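Local coordinates for protein galactose-binding lectin (Arachis hypogaea, PDB 2DVA) that binds galactose and galactose-bearing sugars as a homotetrameric, calcium- and manganese-containing legume lectin, at residues A1-F6 and S224-L229; A49-I54 and R201-F206; S64-F69 and T164-S169. All coordinates share one frame; numbering follows the deposited sequence.

The N-terminal strand pairs at once with the last one: interaction 1 closes almost the whole chain into a single loop, within which the other two contacts sit one inside the next. Interaction 2 joins residues 49-54 to 201-206 in the second, seven-stranded sheet. Interaction 3, the innermost, joins 64-69 to 164-169 and returns to the sheet of interaction 1, where strand 217-229 lies beside strand 64-74. None of the three loops crosses another. Across the interior the sheets meet through Phe204 on Phe225 and Phe65 and Phe206 on Phe69, and a salt bridge of Glu2 with Arg53 also joins them, so side chains from the three strand pairings join the two layers.

Interaction 1: A1-F6 and S224-L229; sequences AETVSF and SFTSTL
Phe6 and Phe225 carry the inner face of this antiparallel pair. Their ring planes are only 13° apart, but the centroids lie 5.3 Å from each other and the rings are slid so far that they barely overlap. From the partner strand it is the CB of Phe225 that sits over one face of the Phe6 ring, 3.7 Å from the ring centroid and displaced toward the rim, a CH-pi contact; Tyr48 stacks on the Phe6 ring as well. Phe6 reaches it because chi1 of 55° places CG between its own backbone N and carbonyl carbon, swinging the ring back over the partner strand; Phe225, with CG anti to its backbone N, lays its ring along its own strand toward Ser227, beside Val4. Further along the same face, Ser227 OG comes within 3.4 Å of Val4 CB, and a water joins Ser227 OG to the carbonyl O of Glu2. Glu2 and Leu229 run side by side in the same direction, with the carboxylate of Glu2 turned to a salt bridge with Arg53.

The opposite face is polar. Thr3 and Thr228 meet obliquely through their hydroxyls, Thr228 OG1 donating to Thr3 OG1 at 2.8 Å. Both OG1 atoms lie beside their backbone N, which turns them toward each other, and both continue into a second subunit: Thr3 OG1 to Asp184 and Thr228 OG1 to Ile185 N of that chain. Beneath the side chains, paired backbone bonds link Glu2 with Leu229 and Val4 with Ser227, the latter pair with Ser227 N 2.7 Å from Val4 O.

Strand 2-8 thus lies along one side of strand 217-229, whose other side is bonded to strand 64-74 through Ser224, Thr226 and Thr228. Met50, Val52 and Arg53 of strand 43-53 pack against the face of Val4, Ser227 and Leu229.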
# COMPACT_ATOMS: atom_id res chain seq x y z
N ALA A 1 16.53 -0.23 0.77
CA ALA A 1 15.66 0.98 0.84
C ALA A 1 14.94 1.04 2.18
O ALA A 1 14.37 0.05 2.64
CB ALA A 1 14.66 0.95 -0.28
N GLU A 2 14.96 2.21 2.81
CA GLU A 2 14.30 2.40 4.09
C GLU A 2 13.10 3.30 3.86
O GLU A 2 13.25 4.49 3.58
CB GLU A 2 15.28 3.04 5.08
CG GLU A 2 14.68 3.33 6.44
CD GLU A 2 15.71 3.81 7.43
OE1 GLU A 2 16.62 3.01 7.76
OE2 GLU A 2 15.63 4.97 7.88
N THR A 3 11.91 2.73 4.00
CA THR A 3 10.69 3.46 3.76
C THR A 3 9.73 3.61 4.93
O THR A 3 9.54 2.70 5.73
CB THR A 3 9.92 2.80 2.59
OG1 THR A 3 10.69 2.95 1.38
CG2 THR A 3 8.54 3.41 2.40
N VAL A 4 9.13 4.80 5.01
CA VAL A 4 8.15 5.11 6.04
C VAL A 4 6.91 5.57 5.28
O VAL A 4 6.98 6.51 4.49
CB VAL A 4 8.62 6.25 6.97
CG1 VAL A 4 7.54 6.58 7.99
CG2 VAL A 4 9.90 5.85 7.69
N SER A 5 5.80 4.89 5.50
CA SER A 5 4.57 5.25 4.81
C SER A 5 3.34 4.98 5.65
O SER A 5 3.20 3.92 6.26
CB SER A 5 4.45 4.51 3.48
OG SER A 5 4.30 3.12 3.70
N PHE A 6 2.44 5.95 5.67
CA PHE A 6 1.20 5.82 6.41
C PHE A 6 0.09 6.54 5.67
O PHE A 6 0.35 7.24 4.68
CB PHE A 6 1.36 6.36 7.83
CG PHE A 6 1.86 7.78 7.91
CD1 PHE A 6 1.01 8.86 7.68
CD2 PHE A 6 3.18 8.04 8.28
CE1 PHE A 6 1.45 10.17 7.83
CE2 PHE A 6 3.64 9.36 8.43
CZ PHE A 6 2.77 10.42 8.21
N SER A 224 -1.59 11.37 4.06
CA SER A 224 -0.88 10.17 3.63
C SER A 224 0.57 10.59 3.41
O SER A 224 0.84 11.74 3.05
CB SER A 224 -1.49 9.58 2.34
OG SER A 224 -1.45 10.48 1.25
N PHE A 225 1.50 9.67 3.61
CA PHE A 225 2.91 10.01 3.50
C PHE A 225 3.77 8.79 3.18
O PHE A 225 3.52 7.69 3.66
CB PHE A 225 3.35 10.66 4.82
CG PHE A 225 4.83 10.90 4.96
CD1 PHE A 225 5.70 9.85 5.27
CD2 PHE A 225 5.36 12.18 4.82
CE1 PHE A 225 7.07 10.07 5.44
CE2 PHE A 225 6.73 12.42 4.99
CZ PHE A 225 7.59 11.36 5.30
N THR A 226 4.78 9.01 2.35
CA THR A 226 5.72 7.95 2.01
C THR A 226 7.08 8.59 1.80
O THR A 226 7.23 9.52 1.01
CB THR A 226 5.38 7.21 0.70
OG1 THR A 226 4.08 6.62 0.78
CG2 THR A 226 6.40 6.10 0.48
N SER A 227 8.06 8.08 2.53
CA SER A 227 9.42 8.57 2.40
C SER A 227 10.30 7.35 2.18
O SER A 227 10.08 6.29 2.76
CB SER A 227 9.86 9.31 3.66
OG SER A 227 9.91 8.44 4.78
N THR A 228 11.29 7.50 1.31
CA THR A 228 12.20 6.41 1.02
C THR A 228 13.62 6.95 1.07
O THR A 228 13.93 7.97 0.45
CB THR A 228 11.91 5.80 -0.36
OG1 THR A 228 10.63 5.15 -0.32
CG2 THR A 228 12.98 4.80 -0.75
N LEU A 229 14.47 6.27 1.83
CA LEU A 229 15.87 6.65 1.96
C LEU A 229 16.69 5.50 1.40
O LEU A 229 16.56 4.37 1.86
CB LEU A 229 16.23 6.88 3.43
CG LEU A 229 17.72 7.06 3.78
CD1 LEU A 229 18.28 8.29 3.05
CD2 LEU A 229 17.87 7.20 5.28
O HOH W 1 12.26 6.86 4.68

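Interaction 2: A49-I54 and R201-F206; sequences AMPVRI and RVKFGF
Val52 and Val202 form a short antiparallel pairing in the seven-stranded sheet of the legume lectin sandwich, where strand 43-53 runs beside strand 201-209. Two backbone bonds hold it: Val52 N to Val202 O, short at 2.6 Å and nearly along the C=O axis, and Val202 N to Val52 O at 2.9 Å. End to end, the touching parts run 118° apart, so the pairing is brief.

The tight side faces the interior of the sandwich. Ile54 crosses Val202 at about a right angle and presses its CD1 to within 3.5 Å of Val202 CG1, closer than methyl groups usually stand. Its chi1 of 52° sets CG1 between the backbone N and carbonyl carbon and sends the ethyl arm over the valine, while CG2 turns to the rim of the Phe204 ring, 3.9 Å from CZ. Val52 arrives at the same ring edge, with CB 3.8 Å from Phe204 CE1. Both branched side chains therefore abut the phenyl group near its plane. Ile89 of the neighbouring strand 84-91 packs on Val202 and Phe204, and Phe225 and Phe65 of the other sheet also meet the Phe204 ring.

The other side is looser and only partly exposed, built from long charged side chains and a proline. Arg201, bent at chi2 and chi3, runs alongside Pro51 while its NH2 makes a salt bridge with Glu92; Pro16 of a third subunit packs on both residues, and Glu13 of that subunit packs on Arg53. Lys203 stretches out past Pro51 toward Ala49, but its NZ hydrogen-bonds Asn19 OD1. The proline meets the arginine with Pro51 CG over one guanidinium face, 3.7 Å from Arg201 NH2.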
# COMPACT_ATOMS: atom_id res chain seq x y z
N ALA A 49 3.79 10.55 15.45
CA ALA A 49 4.59 10.11 16.60
C ALA A 49 5.99 9.58 16.32
O ALA A 49 6.92 9.88 17.06
CB ALA A 49 3.80 9.07 17.39
N MET A 50 6.14 8.78 15.26
CA MET A 50 7.44 8.19 14.92
C MET A 50 8.43 9.18 14.32
O MET A 50 8.10 9.93 13.40
CB MET A 50 7.24 7.03 13.94
CG MET A 50 8.55 6.39 13.45
SD MET A 50 8.47 5.72 11.74
CE MET A 50 7.41 4.27 11.99
N PRO A 51 9.66 9.20 14.84
CA PRO A 51 10.62 10.13 14.25
C PRO A 51 11.05 9.56 12.90
O PRO A 51 11.17 8.34 12.75
CB PRO A 51 11.76 10.16 15.27
CG PRO A 51 11.68 8.82 15.91
CD PRO A 51 10.19 8.62 16.08
N VAL A 52 11.24 10.42 11.91
CA VAL A 52 11.64 9.97 10.58
C VAL A 52 13.09 10.35 10.29
O VAL A 52 13.51 11.49 10.48
CB VAL A 52 10.73 10.57 9.49
CG1 VAL A 52 11.12 10.01 8.13
CG2 VAL A 52 9.28 10.24 9.79
N ARG A 53 13.85 9.36 9.85
CA ARG A 53 15.26 9.55 9.52
C ARG A 53 15.31 10.03 8.08
O ARG A 53 15.29 9.22 7.15
CB ARG A 53 15.96 8.20 9.67
CG ARG A 53 17.42 8.16 9.28
CD ARG A 53 17.80 6.71 9.12
NE ARG A 53 19.23 6.49 9.05
CZ ARG A 53 19.77 5.28 8.95
NH1 ARG A 53 18.99 4.22 8.90
NH2 ARG A 53 21.09 5.15 8.89
N ILE A 54 15.38 11.35 7.88
CA ILE A 54 15.40 11.91 6.54
C ILE A 54 16.75 11.87 5.82
O ILE A 54 16.81 12.00 4.60
CB ILE A 54 14.86 13.36 6.52
CG1 ILE A 54 15.57 14.21 7.57
CG2 ILE A 54 13.35 13.34 6.73
CD1 ILE A 54 15.10 15.65 7.63
N ARG A 201 17.17 12.90 12.34
CA ARG A 201 15.86 12.43 12.75
C ARG A 201 14.96 13.63 12.99
O ARG A 201 15.32 14.56 13.70
CB ARG A 201 15.96 11.59 14.03
CG ARG A 201 17.21 10.72 14.08
CD ARG A 201 16.98 9.41 14.79
NE ARG A 201 16.11 9.54 15.96
CZ ARG A 201 15.73 8.51 16.70
NH1 ARG A 201 16.14 7.28 16.41
NH2 ARG A 201 14.92 8.70 17.74
N VAL A 202 13.78 13.60 12.38
CA VAL A 202 12.82 14.69 12.49
C VAL A 202 11.40 14.17 12.65
O VAL A 202 11.15 12.97 12.61
CB VAL A 202 12.83 15.58 11.22
CG1 VAL A 202 14.22 16.13 10.96
CG2 VAL A 202 12.36 14.75 10.02
N LYS A 203 10.47 15.10 12.83
CA LYS A 203 9.06 14.75 12.93
C LYS A 203 8.28 15.64 11.98
O LYS A 203 8.62 16.82 11.79
CB LYS A 203 8.54 14.89 14.37
CG LYS A 203 8.75 13.63 15.19
CD LYS A 203 8.10 13.72 16.56
CE LYS A 203 8.47 12.49 17.38
NZ LYS A 203 7.90 12.52 18.75
N PHE A 204 7.26 15.07 11.36
CA PHE A 204 6.41 15.80 10.43
C PHE A 204 5.06 16.05 11.11
O PHE A 204 4.61 15.23 11.91
CB PHE A 204 6.16 14.97 9.16
CG PHE A 204 7.38 14.82 8.28
CD1 PHE A 204 8.38 13.91 8.60
CD2 PHE A 204 7.51 15.57 7.11
CE1 PHE A 204 9.49 13.74 7.77
CE2 PHE A 204 8.62 15.41 6.28
CZ PHE A 204 9.61 14.49 6.61
N GLY A 205 4.43 17.17 10.79
CA GLY A 205 3.14 17.47 11.39
C GLY A 205 2.50 18.74 10.89
O GLY A 205 2.91 19.31 9.88
N PHE A 206 1.47 19.19 11.61
CA PHE A 206 0.76 20.41 11.25
C PHE A 206 0.62 21.30 12.47
O PHE A 206 0.49 20.81 13.58
CB PHE A 206 -0.63 20.06 10.71
CG PHE A 206 -0.59 19.25 9.45
CD1 PHE A 206 -0.48 19.88 8.22
CD2 PHE A 206 -0.62 17.86 9.50
CE1 PHE A 206 -0.39 19.13 7.05
CE2 PHE A 206 -0.54 17.11 8.34
CZ PHE A 206 -0.42 17.74 7.11

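Interaction 3: S64-F69 and T164-S169; sequences SFLTSF and TVIYDS
Phe65 and Tyr167 pair by two backbone bonds, and so do Thr67 and Val165, which accounts for the amide N and carbonyl O of all four residues. Tyr167 N reaches Phe65 O at 2.9 Å with an N-H...O angle of 170°. The return bond from Phe65 N is longer, 3.1 Å to Tyr167 O, and uses a lone pair in the carbonyl plane. Val165 N comes almost head-on to Thr67 O at 2.7 Å, and Thr67 N donates to Val165 O.

Where strand 160-168 ends, Ser64 takes over with its side chain. Its OG accepts from Ser169 N at 3.1 Å and is also bonded to a water that bridges to Ser169 OG. A further bond links Ser64 OG to Thr187 OG1 of a second subunit, which Asp168 OD1 also reaches, so the strand end is tied into the subunit interface. On the inward face, Thr67 OG1, anti to its backbone N (chi1 -175°), is turned from Val165 and bonded instead to Ser224 O and Trp223 NE1, while its CG2 packs on Val165 CB. Tyr167 OH is hydrogen-bonded to Val192 O.

Between these polar groups the inner face is apolar. Tyr167 CB stands over the centre of the Phe65 ring, 3.6 Å from its centroid, in a CH-pi contact, whereas Val165 CG1 approaches the ring edge, 3.9 Å from Phe65 CE1. On the opposite face Ser68 OG hydrogen-bonds Ser224 OG, and Leu66 CD1 lies against Ile166 CG1 at 3.6 Å, both side chains pointing the same way and both packing on Ala177 of the second subunit.

The inner face lines the sandwich interior and the outer face meets a partner subunit, a back-sheet contact of the kind found in some legume lectin oligomers.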
# COMPACT_ATOMS: atom_id res chain seq x y z
N SER A 64 13.67 11.03 -0.14
CA SER A 64 12.72 11.76 -0.96
C SER A 64 11.39 11.42 -0.30
O SER A 64 11.29 10.41 0.40
CB SER A 64 12.67 11.25 -2.40
OG SER A 64 13.77 11.68 -3.17
N PHE A 65 10.37 12.25 -0.48
CA PHE A 65 9.07 11.91 0.07
C PHE A 65 7.92 12.46 -0.75
O PHE A 65 8.05 13.46 -1.46
CB PHE A 65 8.94 12.32 1.56
CG PHE A 65 8.93 13.81 1.83
CD1 PHE A 65 7.86 14.61 1.43
CD2 PHE A 65 9.98 14.41 2.52
CE1 PHE A 65 7.84 15.98 1.73
CE2 PHE A 65 9.96 15.77 2.82
CZ PHE A 65 8.89 16.55 2.42
N LEU A 66 6.81 11.74 -0.69
CA LEU A 66 5.59 12.12 -1.36
C LEU A 66 4.58 12.13 -0.23
O LEU A 66 4.51 11.19 0.56
CB LEU A 66 5.18 11.07 -2.40
CG LEU A 66 3.81 11.31 -3.05
CD1 LEU A 66 3.86 12.59 -3.88
CD2 LEU A 66 3.44 10.12 -3.92
N THR A 67 3.80 13.21 -0.14
CA THR A 67 2.81 13.31 0.91
C THR A 67 1.66 14.19 0.44
O THR A 67 1.86 15.15 -0.30
CB THR A 67 3.45 13.90 2.21
OG1 THR A 67 2.49 13.89 3.28
CG2 THR A 67 3.92 15.33 1.97
N SER A 68 0.45 13.85 0.85
CA SER A 68 -0.70 14.66 0.47
C SER A 68 -1.64 14.71 1.66
O SER A 68 -1.73 13.76 2.43
CB SER A 68 -1.40 14.09 -0.76
OG SER A 68 -2.06 12.88 -0.46
N PHE A 69 -2.32 15.83 1.80
CA PHE A 69 -3.24 15.99 2.91
C PHE A 69 -4.33 16.98 2.53
O PHE A 69 -4.20 17.70 1.55
CB PHE A 69 -2.47 16.49 4.14
CG PHE A 69 -1.61 17.70 3.87
CD1 PHE A 69 -2.17 18.98 3.87
CD2 PHE A 69 -0.25 17.56 3.62
CE1 PHE A 69 -1.38 20.10 3.64
CE2 PHE A 69 0.55 18.68 3.38
CZ PHE A 69 -0.01 19.95 3.39
N THR A 164 -0.61 18.31 -2.34
CA THR A 164 0.31 17.23 -2.64
C THR A 164 1.70 17.84 -2.63
O THR A 164 1.94 18.87 -3.27
CB THR A 164 0.05 16.60 -4.03
OG1 THR A 164 -1.27 16.04 -4.06
CG2 THR A 164 1.07 15.49 -4.30
N VAL A 165 2.61 17.22 -1.90
CA VAL A 165 3.97 17.71 -1.80
C VAL A 165 4.97 16.62 -2.22
O VAL A 165 4.82 15.45 -1.87
CB VAL A 165 4.31 18.16 -0.36
CG1 VAL A 165 5.75 18.63 -0.28
CG2 VAL A 165 3.36 19.29 0.07
N ILE A 166 5.98 17.03 -2.97
CA ILE A 166 7.03 16.11 -3.42
C ILE A 166 8.39 16.70 -3.08
O ILE A 166 8.68 17.84 -3.42
CB ILE A 166 7.02 15.91 -4.95
CG1 ILE A 166 5.72 15.25 -5.41
CG2 ILE A 166 8.20 15.05 -5.37
CD1 ILE A 166 5.64 15.08 -6.92
N TYR A 167 9.22 15.93 -2.39
CA TYR A 167 10.56 16.39 -2.10
C TYR A 167 11.51 15.44 -2.82
O TYR A 167 11.57 14.25 -2.51
CB TYR A 167 10.88 16.37 -0.61
CG TYR A 167 12.27 16.90 -0.32
CD1 TYR A 167 12.56 18.26 -0.45
CD2 TYR A 167 13.31 16.03 0.00
CE1 TYR A 167 13.85 18.74 -0.27
CE2 TYR A 167 14.61 16.51 0.19
CZ TYR A 167 14.87 17.86 0.05
OH TYR A 167 16.15 18.32 0.23
N ASP A 168 12.23 15.96 -3.81
CA ASP A 168 13.18 15.15 -4.56
C ASP A 168 14.55 15.44 -3.96
O ASP A 168 15.12 16.51 -4.16
CB ASP A 168 13.16 15.55 -6.03
CG ASP A 168 14.21 14.84 -6.82
OD1 ASP A 168 14.14 13.60 -6.92
OD2 ASP A 168 15.12 15.52 -7.34
N SER A 169 15.08 14.48 -3.19
CA SER A 169 16.36 14.67 -2.52
C SER A 169 17.53 15.00 -3.44
O SER A 169 18.37 15.83 -3.11
CB SER A 169 16.71 13.44 -1.69
OG SER A 169 16.88 12.31 -2.52
O HOH W 2 15.65 9.71 -3.68